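Local coordinates for Fe-regulated protein B (Neisseria meningitidis, PDB 4AIP) that carries iron across the outer membrane as a TonB-dependent transporter, probably in the form of siderophore complexes, at residues N310-Y315 against N329-E334; L333-Y338 against T357-R362; F455-G460 against F485-Q490. All coordinates share one frame; numbering follows the deposited sequence.

Contact 1: residues N310-Y315 against N329-E334; sequences NTNLAY and NAYVLE
Leu313 N meets the carbonyl oxygen Ala330 O in a nearly straight hydrogen bond of 2.8 Å, 175° at the hydrogen, and Ala330 N returns a bond to Leu313 O. The next hydrogen-bonded pair of these antiparallel strands is Thr311 with Val332. Val332 N lies 2.8 Å from Thr311 O, while the bond back, Thr311 N to Val332 O, is longer at 3.1 Å and more bent. Thr311 O also receives a CA-H contact from Tyr331 CA at 3.2 Å, so this oxygen is approached by two donors from the one strand. All four residues of the hydrogen-bonded pairs put their side chains on the same face. There Val332 CG1 stands between its own backbone N and carbonyl carbon (chi1 49°), which brings it to 4.0 Å from Thr311 CB. The Thr311 hydroxyl is engaged by His270 on the adjoining strand, and Phe193 of the second subunit packs against the same threonine. Asn310, Asn312, Asn329, Tyr331 and Leu333 occupy the other face. From there the Tyr331 ring leads away from 310-315 to touch Ala124 of the plug. A polar, plug-facing side backed by a more apolar outer one is what a hairpin in the wall of a TonB-dependent transporter barrel presents.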
ATOM      1  N   ASN B 310       5.409 -17.272  -7.248  1.00 14.30           N
ATOM      2  CA  ASN B 310       5.963 -18.183  -8.161  1.00 14.17           C
ATOM      3  C   ASN B 310       6.384 -17.411  -9.386  1.00 13.82           C
ATOM      4  O   ASN B 310       5.543 -16.748 -10.016  1.00 13.54           O
ATOM      5  CB  ASN B 310       4.875 -19.186  -8.567  1.00 14.63           C
ATOM      6  CG  ASN B 310       5.460 -20.375  -9.318  1.00 20.23           C
ATOM      7  OD1 ASN B 310       6.648 -20.680  -9.134  1.00 22.28           O
ATOM      8  ND2 ASN B 310       4.652 -21.034 -10.180  1.00 33.10           N
ATOM      9  N   THR B 311       7.673 -17.475  -9.710  1.00 11.73           N
ATOM     10  CA  THR B 311       8.093 -17.130 -11.070  1.00 11.75           C
ATOM     11  C   THR B 311       8.351 -18.422 -11.839  1.00 11.19           C
ATOM     12  O   THR B 311       9.056 -19.302 -11.344  1.00 10.91           O
ATOM     13  CB  THR B 311       9.389 -16.285 -11.111  1.00 12.93           C
ATOM     14  OG1 THR B 311       9.341 -15.230 -10.149  1.00 11.94           O
ATOM     15  CG2 THR B 311       9.547 -15.673 -12.429  1.00  6.83           C
ATOM     16  N   ASN B 312       7.768 -18.515 -13.029  1.00 11.48           N
ATOM     17  CA  ASN B 312       7.683 -19.753 -13.789  1.00 11.50           C
ATOM     18  C   ASN B 312       8.040 -19.514 -15.231  1.00 10.63           C
ATOM     19  O   ASN B 312       7.472 -18.612 -15.852  1.00 11.57           O
ATOM     20  CB  ASN B 312       6.241 -20.271 -13.772  1.00 14.19           C
ATOM     21  CG  ASN B 312       6.118 -21.675 -14.438  1.00 14.68           C
ATOM     22  OD1 ASN B 312       6.592 -22.666 -13.884  1.00 18.05           O
ATOM     23  ND2 ASN B 312       5.507 -21.751 -15.602  1.00  9.82           N
ATOM     24  N   LEU B 313       8.952 -20.326 -15.776  1.00  9.76           N
ATOM     25  CA  LEU B 313       9.219 -20.316 -17.203  1.00  8.20           C
ATOM     26  C   LEU B 313       8.689 -21.611 -17.783  1.00  8.48           C
ATOM     27  O   LEU B 313       9.011 -22.700 -17.265  1.00  9.82           O
ATOM     28  CB  LEU B 313      10.695 -20.250 -17.478  1.00  7.74           C
ATOM     29  CG  LEU B 313      11.096 -20.233 -18.974  1.00  6.74           C
ATOM     30  CD1 LEU B 313      10.621 -18.994 -19.719  1.00  7.10           C
ATOM     31  CD2 LEU B 313      12.643 -20.273 -19.057  1.00  7.49           C
ATOM     32  N   ALA B 314       7.927 -21.524 -18.860  1.00  6.72           N
ATOM     33  CA  ALA B 314       7.292 -22.679 -19.384  1.00  7.27           C
ATOM     34  C   ALA B 314       7.453 -22.692 -20.829  1.00  9.16           C
ATOM     35  O   ALA B 314       7.271 -21.648 -21.505  1.00  9.62           O
ATOM     36  CB  ALA B 314       5.703 -22.661 -19.071  1.00  6.77           C
ATOM     37  N   TYR B 315       7.681 -23.884 -21.354  1.00 10.50           N
ATOM     38  CA  TYR B 315       7.813 -24.050 -22.781  1.00 13.74           C
ATOM     39  C   TYR B 315       6.948 -25.216 -23.228  1.00 16.33           C
ATOM     40  O   TYR B 315       6.909 -26.241 -22.559  1.00 14.34           O
ATOM     41  CB  TYR B 315       9.269 -24.337 -23.134  1.00 12.48           C
ATOM     42  CG  TYR B 315       9.442 -24.859 -24.535  1.00 15.81           C
ATOM     43  CD1 TYR B 315       9.198 -24.045 -25.619  1.00 14.60           C
ATOM     44  CD2 TYR B 315       9.843 -26.170 -24.772  1.00 16.50           C
ATOM     45  CE1 TYR B 315       9.346 -24.500 -26.908  1.00 13.86           C
ATOM     46  CE2 TYR B 315      10.037 -26.626 -26.066  1.00 17.39           C
ATOM     47  CZ  TYR B 315       9.778 -25.787 -27.120  1.00 18.63           C
ATOM     48  OH  TYR B 315       9.907 -26.260 -28.405  1.00 20.80           O
ATOM     49  N   ASN B 329       9.092 -26.688 -17.831  1.00  9.18           N
ATOM     50  CA  ASN B 329       8.616 -25.826 -16.761  1.00 11.62           C
ATOM     51  C   ASN B 329       9.941 -25.698 -15.943  1.00 10.68           C
ATOM     52  O   ASN B 329      10.642 -26.692 -15.746  1.00  7.20           O
ATOM     53  CB  ASN B 329       7.549 -26.655 -15.981  1.00 14.50           C
ATOM     54  CG  ASN B 329       7.093 -26.023 -14.739  1.00 18.10           C
ATOM     55  OD1 ASN B 329       6.987 -24.841 -14.667  1.00 25.22           O
ATOM     56  ND2 ASN B 329       6.728 -26.793 -13.779  1.00 21.53           N
ATOM     57  N   ALA B 330      10.307 -24.487 -15.542  1.00  9.77           N
ATOM     58  CA  ALA B 330      11.345 -24.288 -14.510  1.00 10.08           C
ATOM     59  C   ALA B 330      10.815 -23.142 -13.706  1.00  9.70           C
ATOM     60  O   ALA B 330      10.323 -22.171 -14.263  1.00  9.32           O
ATOM     61  CB  ALA B 330      12.705 -23.928 -15.126  1.00 12.93           C
ATOM     62  N   TYR B 331      10.879 -23.230 -12.395  1.00  8.86           N
ATOM     63  CA  TYR B 331      10.189 -22.241 -11.617  1.00 10.51           C
ATOM     64  C   TYR B 331      10.925 -22.025 -10.338  1.00 10.83           C
ATOM     65  O   TYR B 331      11.775 -22.816  -9.976  1.00  8.68           O
ATOM     66  CB  TYR B 331       8.775 -22.750 -11.273  1.00 13.39           C
ATOM     67  CG  TYR B 331       8.691 -24.023 -10.438  1.00 16.51           C
ATOM     68  CD1 TYR B 331       8.698 -23.963  -9.059  1.00 19.20           C
ATOM     69  CD2 TYR B 331       8.562 -25.274 -11.048  1.00 19.03           C
ATOM     70  CE1 TYR B 331       8.618 -25.118  -8.280  1.00 20.51           C
ATOM     71  CE2 TYR B 331       8.450 -26.420 -10.294  1.00 20.30           C
ATOM     72  CZ  TYR B 331       8.487 -26.330  -8.917  1.00 20.11           C
ATOM     73  OH  TYR B 331       8.366 -27.456  -8.193  1.00 21.22           O
ATOM     74  N   VAL B 332      10.531 -20.982  -9.621  1.00 12.05           N
ATOM     75  CA  VAL B 332      10.968 -20.764  -8.231  1.00 13.69           C
ATOM     76  C   VAL B 332       9.770 -20.308  -7.413  1.00 13.09           C
ATOM     77  O   VAL B 332       9.164 -19.312  -7.736  1.00 13.14           O
ATOM     78  CB  VAL B 332      12.146 -19.747  -8.143  1.00 15.81           C
ATOM     79  CG1 VAL B 332      11.838 -18.519  -8.924  1.00 19.60           C
ATOM     80  CG2 VAL B 332      12.483 -19.362  -6.749  1.00 18.34           C
ATOM     81  N   LEU B 333       9.435 -21.070  -6.370  1.00 14.05           N
ATOM     82  CA  LEU B 333       8.250 -20.893  -5.582  1.00 14.10           C
ATOM     83  C   LEU B 333       8.754 -20.464  -4.230  1.00 12.82           C
ATOM     84  O   LEU B 333       9.711 -21.081  -3.682  1.00 12.30           O
ATOM     85  CB  LEU B 333       7.581 -22.244  -5.438  1.00 16.28           C
ATOM     86  CG  LEU B 333       6.086 -22.457  -5.383  1.00 19.60           C
ATOM     87  CD1 LEU B 333       5.873 -23.932  -5.147  1.00 21.27           C
ATOM     88  CD2 LEU B 333       5.436 -21.649  -4.294  1.00 20.78           C
ATOM     89  N   GLU B 334       8.118 -19.420  -3.704  1.00 11.99           N
ATOM     90  CA  GLU B 334       8.471 -18.878  -2.396  1.00 13.87           C
ATOM     91  C   GLU B 334       7.296 -18.893  -1.513  1.00 13.53           C
ATOM     92  O   GLU B 334       6.201 -18.441  -1.913  1.00 15.57           O
ATOM     93  CB  GLU B 334       8.878 -17.426  -2.471  1.00 15.50           C
ATOM     94  CG  GLU B 334      10.144 -17.200  -3.211  1.00 19.25           C
ATOM     95  CD  GLU B 334      11.434 -17.497  -2.364  1.00 22.91           C
ATOM     96  OE1 GLU B 334      11.362 -17.544  -1.079  1.00 21.37           O
ATOM     97  OE2 GLU B 334      12.513 -17.628  -3.034  1.00 21.80           O
TER

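Contact 2: residues L333-Y338 against T357-R362; sequences LEKERY and TRITTR
Glu334 and Thr360 lie side by side and point the same way, each from its own strand of an antiparallel pair. A bend at chi2 (-80°) swings the glutamate's carboxylate over to the threonine, where Glu334 OE1 and OE2 each come to 3.0 Å from Thr360 OG1. Both bonds are weak, and which oxygen takes the proton is not settled; the same hydroxyl is also hydrogen-bonded to Lys390. Arg358 bends at chi3 (57°) toward this carboxylate, so that Glu334 OE1 sits at the edge of the guanidinium, in its plane, in a long salt bridge of 3.9 Å to Arg358 NH2. The aliphatic stem of Arg358 runs alongside Glu336, CG to CG 3.7 Å, while the flat ends of the two are turned 45° apart. Leu333, Lys335 and Arg337 point to the opposite face, with Leu333 CB 3.9 Å from Thr361 CB. At the far end a water joins the strands: it donates to Arg337 O, accepts from Arg337 NH1 at 2.8 Å in the guanidinium plane, and bonds Thr357 OG1. Asp342 gives that arginine a salt bridge as well. Six backbone hydrogen bonds, paired at Leu333/Thr361, Lys335/Ile359 and Arg337/Thr357, set the register. With Arg358 beside it and Lys390 beyond Thr360, the Glu334 carboxylate would be expected to stay ionised and to ease the closeness of those two positive groups.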
ATOM      1  N   LEU B 333       9.435 -21.070  -6.370  1.00 14.05           N
ATOM      2  CA  LEU B 333       8.250 -20.893  -5.582  1.00 14.10           C
ATOM      3  C   LEU B 333       8.754 -20.464  -4.230  1.00 12.82           C
ATOM      4  O   LEU B 333       9.711 -21.081  -3.682  1.00 12.30           O
ATOM      5  CB  LEU B 333       7.581 -22.244  -5.438  1.00 16.28           C
ATOM      6  CG  LEU B 333       6.086 -22.457  -5.383  1.00 19.60           C
ATOM      7  CD1 LEU B 333       5.873 -23.932  -5.147  1.00 21.27           C
ATOM      8  CD2 LEU B 333       5.436 -21.649  -4.294  1.00 20.78           C
ATOM      9  N   GLU B 334       8.118 -19.420  -3.704  1.00 11.99           N
ATOM     10  CA  GLU B 334       8.471 -18.878  -2.396  1.00 13.87           C
ATOM     11  C   GLU B 334       7.296 -18.893  -1.513  1.00 13.53           C
ATOM     12  O   GLU B 334       6.201 -18.441  -1.913  1.00 15.57           O
ATOM     13  CB  GLU B 334       8.878 -17.426  -2.471  1.00 15.50           C
ATOM     14  CG  GLU B 334      10.144 -17.200  -3.211  1.00 19.25           C
ATOM     15  CD  GLU B 334      11.434 -17.497  -2.364  1.00 22.91           C
ATOM     16  OE1 GLU B 334      11.362 -17.544  -1.079  1.00 21.37           O
ATOM     17  OE2 GLU B 334      12.513 -17.628  -3.034  1.00 21.80           O
ATOM     18  N   LYS B 335       7.523 -19.385  -0.305  1.00 13.66           N
ATOM     19  CA  LYS B 335       6.507 -19.335   0.689  1.00 14.55           C
ATOM     20  C   LYS B 335       7.012 -18.552   1.873  1.00 14.87           C
ATOM     21  O   LYS B 335       8.081 -18.841   2.462  1.00 13.21           O
ATOM     22  CB  LYS B 335       6.072 -20.701   1.100  1.00 16.06           C
ATOM     23  CG  LYS B 335       4.580 -20.626   1.293  1.00 21.44           C
ATOM     24  CD  LYS B 335       3.851 -21.946   1.323  1.00 23.92           C
ATOM     25  CE  LYS B 335       4.914 -22.991   1.101  1.00 24.93           C
ATOM     26  NZ  LYS B 335       4.749 -24.165   0.272  1.00 23.38           N
ATOM     27  N   GLU B 336       6.250 -17.544   2.237  1.00 15.27           N
ATOM     28  CA  GLU B 336       6.673 -16.708   3.333  1.00 18.24           C
ATOM     29  C   GLU B 336       5.716 -16.526   4.432  1.00 19.20           C
ATOM     30  O   GLU B 336       4.494 -16.481   4.211  1.00 20.52           O
ATOM     31  CB  GLU B 336       6.984 -15.342   2.846  1.00 18.29           C
ATOM     32  CG  GLU B 336       8.345 -15.264   2.538  1.00 21.48           C
ATOM     33  CD  GLU B 336       8.751 -13.866   2.130  1.00 24.98           C
ATOM     34  OE1 GLU B 336       8.917 -12.999   3.054  1.00 24.57           O
ATOM     35  OE2 GLU B 336       8.916 -13.673   0.894  1.00 24.71           O
ATOM     36  N   ARG B 337       6.302 -16.413   5.614  1.00 19.58           N
ATOM     37  CA  ARG B 337       5.605 -15.885   6.734  1.00 19.48           C
ATOM     38  C   ARG B 337       6.368 -14.687   7.293  1.00 19.89           C
ATOM     39  O   ARG B 337       7.576 -14.731   7.618  1.00 19.81           O
ATOM     40  CB  ARG B 337       5.340 -16.948   7.797  1.00 19.99           C
ATOM     41  CG  ARG B 337       4.644 -16.428   9.018  1.00 19.24           C
ATOM     42  CD  ARG B 337       4.838 -17.407  10.149  1.00 20.48           C
ATOM     43  NE  ARG B 337       4.088 -17.042  11.342  1.00 21.23           N
ATOM     44  CZ  ARG B 337       4.590 -16.340  12.346  1.00 21.55           C
ATOM     45  NH1 ARG B 337       5.867 -15.933  12.327  1.00 22.57           N
ATOM     46  NH2 ARG B 337       3.833 -16.079  13.387  1.00 20.45           N
ATOM     47  N   TYR B 338       5.635 -13.598   7.380  1.00 19.75           N
ATOM     48  CA  TYR B 338       6.106 -12.410   8.053  1.00 20.22           C
ATOM     49  C   TYR B 338       5.184 -12.075   9.250  1.00 20.39           C
ATOM     50  O   TYR B 338       3.955 -12.010   9.118  1.00 20.88           O
ATOM     51  CB  TYR B 338       6.107 -11.234   7.067  1.00 19.46           C
ATOM     52  CG  TYR B 338       6.372  -9.930   7.765  1.00 20.76           C
ATOM     53  CD1 TYR B 338       7.696  -9.519   8.107  1.00 21.58           C
ATOM     54  CD2 TYR B 338       5.310  -9.126   8.151  1.00 21.35           C
ATOM     55  CE1 TYR B 338       7.921  -8.303   8.793  1.00 22.15           C
ATOM     56  CE2 TYR B 338       5.532  -7.904   8.822  1.00 20.75           C
ATOM     57  CZ  TYR B 338       6.816  -7.508   9.135  1.00 21.27           C
ATOM     58  OH  TYR B 338       7.006  -6.305   9.804  1.00 22.93           O
ATOM     59  N   THR B 357      10.105 -15.777   7.810  1.00 17.95           N
ATOM     60  CA  THR B 357      10.447 -17.149   7.615  1.00 18.53           C
ATOM     61  C   THR B 357      10.220 -17.466   6.169  1.00 19.41           C
ATOM     62  O   THR B 357       9.164 -17.164   5.613  1.00 22.89           O
ATOM     63  CB  THR B 357       9.557 -18.065   8.503  1.00 19.75           C
ATOM     64  OG1 THR B 357       9.707 -17.700   9.890  1.00 20.73           O
ATOM     65  CG2 THR B 357       9.957 -19.504   8.353  1.00 20.19           C
ATOM     66  N   ARG B 358      11.208 -18.083   5.533  1.00 17.22           N
ATOM     67  CA  ARG B 358      11.031 -18.424   4.096  1.00 17.43           C
ATOM     68  C   ARG B 358      11.140 -19.868   3.768  1.00 16.91           C
ATOM     69  O   ARG B 358      11.856 -20.596   4.446  1.00 16.78           O
ATOM     70  CB  ARG B 358      12.019 -17.693   3.281  1.00 18.32           C
ATOM     71  CG  ARG B 358      11.827 -16.228   3.486  1.00 20.90           C
ATOM     72  CD  ARG B 358      13.072 -15.516   3.227  1.00 21.72           C
ATOM     73  NE  ARG B 358      13.420 -15.870   1.891  1.00 21.36           N
ATOM     74  CZ  ARG B 358      14.515 -15.484   1.244  1.00 23.28           C
ATOM     75  NH1 ARG B 358      15.434 -14.723   1.725  1.00 23.95           N
ATOM     76  NH2 ARG B 358      14.718 -15.870   0.067  1.00 21.72           N
ATOM     77  N   ILE B 359      10.387 -20.300   2.764  1.00 14.60           N
ATOM     78  CA  ILE B 359      10.672 -21.591   2.131  1.00 14.48           C
ATOM     79  C   ILE B 359      10.763 -21.344   0.645  1.00 13.22           C
ATOM     80  O   ILE B 359       9.806 -20.811   0.046  1.00 10.86           O
ATOM     81  CB  ILE B 359       9.588 -22.614   2.348  1.00 16.87           C
ATOM     82  CG1 ILE B 359       9.225 -22.702   3.823  1.00 18.89           C
ATOM     83  CG2 ILE B 359      10.053 -23.987   1.817  1.00 17.72           C
ATOM     84  CD1 ILE B 359       7.904 -23.450   4.075  1.00 20.24           C
ATOM     85  N   THR B 360      11.892 -21.762   0.060  1.00 12.84           N
ATOM     86  CA  THR B 360      12.130 -21.575  -1.358  1.00 14.28           C
ATOM     87  C   THR B 360      12.154 -22.917  -2.037  1.00 12.98           C
ATOM     88  O   THR B 360      12.863 -23.833  -1.560  1.00 11.28           O
ATOM     89  CB  THR B 360      13.509 -20.855  -1.627  1.00 16.68           C
ATOM     90  OG1 THR B 360      13.536 -19.596  -0.944  1.00 17.84           O
ATOM     91  CG2 THR B 360      13.749 -20.645  -3.153  1.00 16.74           C
ATOM     92  N   THR B 361      11.425 -23.010  -3.149  1.00 14.09           N
ATOM     93  CA  THR B 361      11.345 -24.233  -3.907  1.00 16.82           C
ATOM     94  C   THR B 361      11.749 -23.957  -5.364  1.00 16.25           C
ATOM     95  O   THR B 361      11.089 -23.180  -6.075  1.00 13.97           O
ATOM     96  CB  THR B 361       9.906 -24.835  -3.779  1.00 18.44           C
ATOM     97  OG1 THR B 361       9.668 -25.173  -2.405  1.00 19.16           O
ATOM     98  CG2 THR B 361       9.707 -26.053  -4.648  1.00 19.38           C
ATOM     99  N   ARG B 362      12.821 -24.622  -5.794  1.00 14.47           N
ATOM    100  CA  ARG B 362      13.274 -24.549  -7.173  1.00 12.64           C
ATOM    101  C   ARG B 362      12.969 -25.804  -7.890  1.00 10.72           C
ATOM    102  O   ARG B 362      13.365 -26.871  -7.491  1.00 10.43           O
ATOM    103  CB  ARG B 362      14.764 -24.331  -7.265  1.00 14.57           C
ATOM    104  CG  ARG B 362      15.200 -22.905  -6.846  1.00 18.91           C
ATOM    105  CD  ARG B 362      16.771 -22.778  -6.859  1.00 20.68           C
ATOM    106  NE  ARG B 362      17.322 -21.424  -6.667  1.00 21.80           N
ATOM    107  CZ  ARG B 362      16.690 -20.420  -6.061  1.00 22.81           C
ATOM    108  NH1 ARG B 362      15.524 -20.655  -5.719  1.00 23.14           N
ATOM    109  NH2 ARG B 362      17.122 -19.209  -5.815  1.00 21.33           N
TER
HETATM  110  O   HOH W   1       7.901 -15.448  10.508  1.00 18.85           O

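Contact 3: residues F455-G460 against F485-Q490; sequences FTLTGG and FGVIWQ
Phe455 and Trp489 stack at one end of an antiparallel beta hairpin in the barrel wall, the hairpin formed by strands 455-469 and 475-490. Backbone hydrogen bonds set the frame. Thr456 exchanges two with Ile488, Thr456 N to Ile488 O being 2.7 Å and the return bond, Ile488 N to Thr456 O, 2.8 Å. Thr458 and Gly486 form the next such pair with poorer geometry: Thr458 N to Gly486 O is bent to 134°, and in the return bond Gly486 N approaches tilted from the carbonyl plane of Thr458. Between these pairs Leu457 CA turns its hydrogen to Gly486 O at 3.4 Å and Val487 CA does the same to Thr456 O; Phe455 CA to Ile488 O continues the series past the Thr456 pair.

Thr456 OG1 finds its hydrogen-bond partner outside the two strands, in Asp451, across the short turn that precedes the hairpin. Arg62 packs on Thr456 and Ile488, so that this face is turned toward the N-terminal part of the chain.

Apolar and aromatic groups make up the other face. Leu457 and Val487 run side by side, Leu457 CD2 to Val487 CG1 3.6 Å, and the same Val487 CG1 lies in the plane of the Phe455 ring, at its edge, 4.0 Å from Phe455 CD1. With Phe485, Phe455 and Trp489 exposed on this face, it is consistent with the aromatic girdle of outer-membrane barrels. Phe455 carries its ring anti to its carbonyl carbon (chi1 -76°), which sends it across to the tryptophan. The result is an offset stack on the five-membered ring of Trp489, planes 18° apart, in which Trp489 CD1 sits 3.5 Å above the centre of the phenylalanine ring.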
ATOM      1  N   PHE B 455      -9.835 -51.271 -25.872  1.00 23.06           N
ATOM      2  CA  PHE B 455      -9.001 -51.194 -24.686  1.00 21.51           C
ATOM      3  C   PHE B 455      -7.940 -50.128 -24.815  1.00 22.73           C
ATOM      4  O   PHE B 455      -7.426 -49.928 -25.890  1.00 23.29           O
ATOM      5  CB  PHE B 455      -8.268 -52.504 -24.500  1.00 20.65           C
ATOM      6  CG  PHE B 455      -9.113 -53.578 -23.964  1.00 20.74           C
ATOM      7  CD1 PHE B 455      -9.301 -53.694 -22.603  1.00 20.89           C
ATOM      8  CD2 PHE B 455      -9.747 -54.477 -24.818  1.00 21.46           C
ATOM      9  CE1 PHE B 455     -10.107 -54.682 -22.085  1.00 21.49           C
ATOM     10  CE2 PHE B 455     -10.573 -55.498 -24.310  1.00 20.90           C
ATOM     11  CZ  PHE B 455     -10.745 -55.599 -22.954  1.00 21.50           C
ATOM     12  N   THR B 456      -7.621 -49.451 -23.716  1.00 21.80           N
ATOM     13  CA  THR B 456      -6.503 -48.557 -23.632  1.00 19.84           C
ATOM     14  C   THR B 456      -5.674 -49.014 -22.432  1.00 20.23           C
ATOM     15  O   THR B 456      -6.155 -49.029 -21.299  1.00 20.11           O
ATOM     16  CB  THR B 456      -6.953 -47.102 -23.522  1.00 20.72           C
ATOM     17  OG1 THR B 456      -7.446 -46.668 -24.803  1.00 20.34           O
ATOM     18  CG2 THR B 456      -5.765 -46.196 -23.117  1.00 20.11           C
ATOM     19  N   LEU B 457      -4.429 -49.419 -22.703  1.00 19.91           N
ATOM     20  CA  LEU B 457      -3.552 -49.995 -21.680  1.00 18.71           C
ATOM     21  C   LEU B 457      -2.404 -49.060 -21.414  1.00 17.25           C
ATOM     22  O   LEU B 457      -1.921 -48.425 -22.338  1.00 17.33           O
ATOM     23  CB  LEU B 457      -3.034 -51.365 -22.140  1.00 18.92           C
ATOM     24  CG  LEU B 457      -4.206 -52.300 -22.520  1.00 20.78           C
ATOM     25  CD1 LEU B 457      -3.788 -53.440 -23.461  1.00 21.82           C
ATOM     26  CD2 LEU B 457      -4.911 -52.895 -21.317  1.00 21.54           C
ATOM     27  N   THR B 458      -1.990 -48.973 -20.156  1.00 15.40           N
ATOM     28  CA  THR B 458      -1.058 -47.944 -19.714  1.00 14.59           C
ATOM     29  C   THR B 458      -0.071 -48.703 -18.845  1.00 13.03           C
ATOM     30  O   THR B 458      -0.511 -49.469 -17.933  1.00 12.60           O
ATOM     31  CB  THR B 458      -1.774 -46.793 -18.941  1.00 16.77           C
ATOM     32  OG1 THR B 458      -2.597 -46.062 -19.850  1.00 18.46           O
ATOM     33  CG2 THR B 458      -0.775 -45.806 -18.322  1.00 19.64           C
ATOM     34  N   GLY B 459       1.243 -48.583 -19.154  1.00 11.10           N
ATOM     35  CA  GLY B 459       2.247 -49.225 -18.329  1.00  8.44           C
ATOM     36  C   GLY B 459       3.275 -48.179 -18.042  1.00  9.34           C
ATOM     37  O   GLY B 459       3.686 -47.446 -18.965  1.00 10.45           O
ATOM     38  N   GLY B 460       3.738 -48.093 -16.794  1.00  8.54           N
ATOM     39  CA  GLY B 460       4.735 -47.108 -16.546  1.00  9.45           C
ATOM     40  C   GLY B 460       5.639 -47.390 -15.403  1.00 11.35           C
ATOM     41  O   GLY B 460       5.344 -48.232 -14.590  1.00 10.36           O
ATOM     42  N   PHE B 485       0.096 -49.591 -13.526  1.00 27.64           N
ATOM     43  CA  PHE B 485      -0.593 -50.322 -14.603  1.00 28.01           C
ATOM     44  C   PHE B 485      -1.997 -49.761 -14.651  1.00 28.47           C
ATOM     45  O   PHE B 485      -2.593 -49.552 -13.620  1.00 29.09           O
ATOM     46  CB  PHE B 485      -0.679 -51.869 -14.330  1.00 25.81           C
ATOM     47  CG  PHE B 485       0.615 -52.504 -13.806  1.00 24.21           C
ATOM     48  CD1 PHE B 485       0.901 -52.551 -12.395  1.00 23.27           C
ATOM     49  CD2 PHE B 485       1.559 -53.074 -14.726  1.00 23.28           C
ATOM     50  CE1 PHE B 485       2.121 -53.148 -11.893  1.00 23.11           C
ATOM     51  CE2 PHE B 485       2.764 -53.680 -14.283  1.00 23.10           C
ATOM     52  CZ  PHE B 485       3.055 -53.711 -12.830  1.00 23.71           C
ATOM     53  N   GLY B 486      -2.544 -49.583 -15.836  1.00 28.88           N
ATOM     54  CA  GLY B 486      -3.880 -49.072 -15.960  1.00 28.47           C
ATOM     55  C   GLY B 486      -4.546 -49.603 -17.202  1.00 28.97           C
ATOM     56  O   GLY B 486      -3.918 -49.721 -18.265  1.00 29.41           O
ATOM     57  N   VAL B 487      -5.825 -49.935 -17.052  1.00 28.26           N
ATOM     58  CA  VAL B 487      -6.652 -50.425 -18.124  1.00 27.07           C
ATOM     59  C   VAL B 487      -7.906 -49.598 -18.209  1.00 27.34           C
ATOM     60  O   VAL B 487      -8.566 -49.401 -17.220  1.00 27.77           O
ATOM     61  CB  VAL B 487      -7.149 -51.889 -17.861  1.00 25.84           C
ATOM     62  CG1 VAL B 487      -7.794 -52.452 -19.127  1.00 22.73           C
ATOM     63  CG2 VAL B 487      -6.026 -52.790 -17.382  1.00 24.27           C
ATOM     64  N   ILE B 488      -8.253 -49.167 -19.407  1.00 27.34           N
ATOM     65  CA  ILE B 488      -9.571 -48.653 -19.663  1.00 26.82           C
ATOM     66  C   ILE B 488     -10.192 -49.481 -20.786  1.00 28.20           C
ATOM     67  O   ILE B 488      -9.547 -49.782 -21.798  1.00 28.50           O
ATOM     68  CB  ILE B 488      -9.579 -47.166 -20.082  1.00 25.07           C
ATOM     69  CG1 ILE B 488      -8.922 -46.276 -19.020  1.00 23.49           C
ATOM     70  CG2 ILE B 488     -11.021 -46.732 -20.396  1.00 22.54           C
ATOM     71  CD1 ILE B 488      -8.386 -44.933 -19.591  1.00 21.30           C
ATOM     72  N   TRP B 489     -11.464 -49.813 -20.604  1.00 28.29           N
ATOM     73  CA  TRP B 489     -12.204 -50.513 -21.615  1.00 27.44           C
ATOM     74  C   TRP B 489     -13.434 -49.740 -22.040  1.00 27.98           C
ATOM     75  O   TRP B 489     -14.268 -49.395 -21.241  1.00 28.90           O
ATOM     76  CB  TRP B 489     -12.547 -51.886 -21.074  1.00 25.46           C
ATOM     77  CG  TRP B 489     -13.298 -52.724 -22.032  1.00 23.40           C
ATOM     78  CD1 TRP B 489     -13.047 -52.904 -23.357  1.00 21.73           C
ATOM     79  CD2 TRP B 489     -14.442 -53.489 -21.723  1.00 21.38           C
ATOM     80  NE1 TRP B 489     -13.979 -53.726 -23.906  1.00 22.20           N
ATOM     81  CE2 TRP B 489     -14.850 -54.127 -22.923  1.00 21.72           C
ATOM     82  CE3 TRP B 489     -15.167 -53.705 -20.538  1.00 21.42           C
ATOM     83  CZ2 TRP B 489     -15.961 -54.996 -22.984  1.00 21.21           C
ATOM     84  CZ3 TRP B 489     -16.258 -54.545 -20.573  1.00 22.12           C
ATOM     85  CH2 TRP B 489     -16.665 -55.188 -21.805  1.00 21.42           C
ATOM     86  N   GLN B 490     -13.539 -49.476 -23.322  1.00 28.00           N
ATOM     87  CA  GLN B 490     -14.651 -48.746 -23.839  1.00 27.19           C
ATOM     88  C   GLN B 490     -15.399 -49.537 -24.924  1.00 27.89           C
ATOM     89  O   GLN B 490     -15.213 -49.328 -26.115  1.00 28.82           O
ATOM     90  CB  GLN B 490     -14.214 -47.358 -24.320  1.00 25.23           C
ATOM     91  CG  GLN B 490     -15.298 -46.651 -25.087  1.00 22.62           C
ATOM     92  CD  GLN B 490     -15.286 -45.136 -24.980  1.00 23.80           C
ATOM     93  OE1 GLN B 490     -14.230 -44.491 -24.817  1.00 25.18           O
ATOM     94  NE2 GLN B 490     -16.491 -44.540 -25.078  1.00 22.94           N
TER

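From the N terminus, contact 1 comes first and closes the hairpin of strands 302-318 and 325-339, with 13 residues between its segments. Contact 2 opens where contact 1 ends, sharing Leu333 and Glu334, and closes the longer connection to strand 355-371. Strand 325-339 is thus held by one neighbour on each edge, and the contacts touch where Val332 CG2 packs 3.5 Å from Arg362 NH1. Contact 3 follows in series, closing the hairpin of 455-469 and 475-490; it neither nests in nor crosses the others. It belongs to another part of the barrel wall, its centre about 32 Å from that of contact 1 and about 39 Å from that of contact 2.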